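Putative type VI secretion protein (Escherichia coli, PDB 4HH5) is the N-terminal domain of the ClpV1 ATPase of a type VI secretion system, a ClpA/ClpB-family protein that probably binds and hydrolyses ATP. Local coordinates at residues Gln100-Met103 / Val104-Leu107. Sequence-based numbering, arbitrary orientation.
Sequences QAWM and VASL
W102 lays its indole over S106, one turn further along helix 92-107 of this alpha-helical Clp N-terminal domain. The touch is a CH-pi contact: S106 CB stands 3.8 Å from the centroid of the six-membered ring of W102, only 13° off the ring normal, so the methylene meets a face and not an edge. Its closest ring atom is CZ2 of W102, also 3.8 Å from S106 CB, and the benzo half of the indole therefore does the covering. W102 swings toward the C-terminal end of the helix because CG lies trans to the backbone N (chi1 167°), on the carbonyl side. The same turn brings CE3 of W102 to 4.2 Å from A105 CB, an oblique apolar contact beside the CH-pi contact.

Beneath the ring, the i to i+4 bond from S106 N to W102 O is short (2.7 Å) and nearly straight. With chi1 of 56°, the S106 hydroxyl sits between its own backbone N and carbonyl carbon and folds back on the preceding turn. There OG lies within reach of W102 O and M103 O, and its one proton could serve either carbonyl. M103 O is in any case taken by the backbone N of L107 (3.0 Å).

Further out, R14 makes a cation-pi contact with W102, linking helix 2-14 to this ring, while I113 touches W102 from a loop. A101 and A105, both buried, present their methyl groups to helix 115-124 at L118 and H117 respectively. The CB of Q100 points away from the following turn, and OE1 of Q100 accepts a hydrogen bond from N125 ND2. On the neighbouring flank, V104 CG2 rests 3.3 Å from Q100 O.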
# COMPACT_ATOMS: atom_id res chain seq x y z
N GLN A 100 -2.33 9.99 4.25
CA GLN A 100 -1.29 10.68 3.49
C GLN A 100 -1.34 10.36 2.00
O GLN A 100 -1.11 11.26 1.19
CB GLN A 100 0.09 10.43 4.09
CG GLN A 100 0.26 11.26 5.37
CD GLN A 100 1.60 11.12 6.04
OE1 GLN A 100 2.28 10.10 5.90
NE2 GLN A 100 1.99 12.14 6.79
N ALA A 101 -1.68 9.11 1.65
CA ALA A 101 -1.82 8.69 0.25
C ALA A 101 -2.99 9.42 -0.39
O ALA A 101 -2.89 9.83 -1.55
CB ALA A 101 -2.02 7.19 0.16
N TRP A 102 -4.09 9.62 0.37
CA TRP A 102 -5.25 10.38 -0.13
C TRP A 102 -4.85 11.83 -0.36
O TRP A 102 -5.25 12.44 -1.36
CB TRP A 102 -6.45 10.29 0.83
CG TRP A 102 -7.54 11.28 0.52
CD1 TRP A 102 -8.06 12.22 1.36
CD2 TRP A 102 -8.19 11.48 -0.75
NE1 TRP A 102 -9.01 12.97 0.71
CE2 TRP A 102 -9.10 12.54 -0.59
CE3 TRP A 102 -8.07 10.88 -2.02
CZ2 TRP A 102 -9.91 13.01 -1.64
CZ3 TRP A 102 -8.86 11.34 -3.06
CH2 TRP A 102 -9.77 12.39 -2.87
N MET A 103 -4.06 12.40 0.56
CA MET A 103 -3.61 13.77 0.44
C MET A 103 -2.70 13.95 -0.77
O MET A 103 -2.88 14.93 -1.51
CB MET A 103 -3.04 14.29 1.76
CG MET A 103 -4.15 14.41 2.82
SD MET A 103 -3.69 15.09 4.42
CE MET A 103 -2.71 13.81 5.04
N VAL A 104 -1.84 12.94 -1.06
CA VAL A 104 -0.97 12.91 -2.25
C VAL A 104 -1.85 12.89 -3.53
O VAL A 104 -1.65 13.72 -4.43
CB VAL A 104 0.03 11.71 -2.21
CG1 VAL A 104 0.67 11.46 -3.58
CG2 VAL A 104 1.12 11.93 -1.16
N ALA A 105 -2.85 11.97 -3.57
CA ALA A 105 -3.78 11.80 -4.69
C ALA A 105 -4.63 13.05 -4.92
O ALA A 105 -4.74 13.51 -6.05
CB ALA A 105 -4.68 10.60 -4.45
N SER A 106 -5.22 13.60 -3.84
CA SER A 106 -6.09 14.78 -3.94
C SER A 106 -5.35 16.03 -4.40
O SER A 106 -5.91 16.81 -5.16
CB SER A 106 -6.89 15.01 -2.66
OG SER A 106 -6.05 15.12 -1.53
N LEU A 107 -4.05 16.18 -4.02
CA LEU A 107 -3.21 17.29 -4.47
C LEU A 107 -2.88 17.19 -5.97
O LEU A 107 -2.55 18.20 -6.59
CB LEU A 107 -1.93 17.42 -3.64
CG LEU A 107 -2.06 18.12 -2.29
CD1 LEU A 107 -0.89 17.77 -1.38
CD2 LEU A 107 -2.13 19.64 -2.46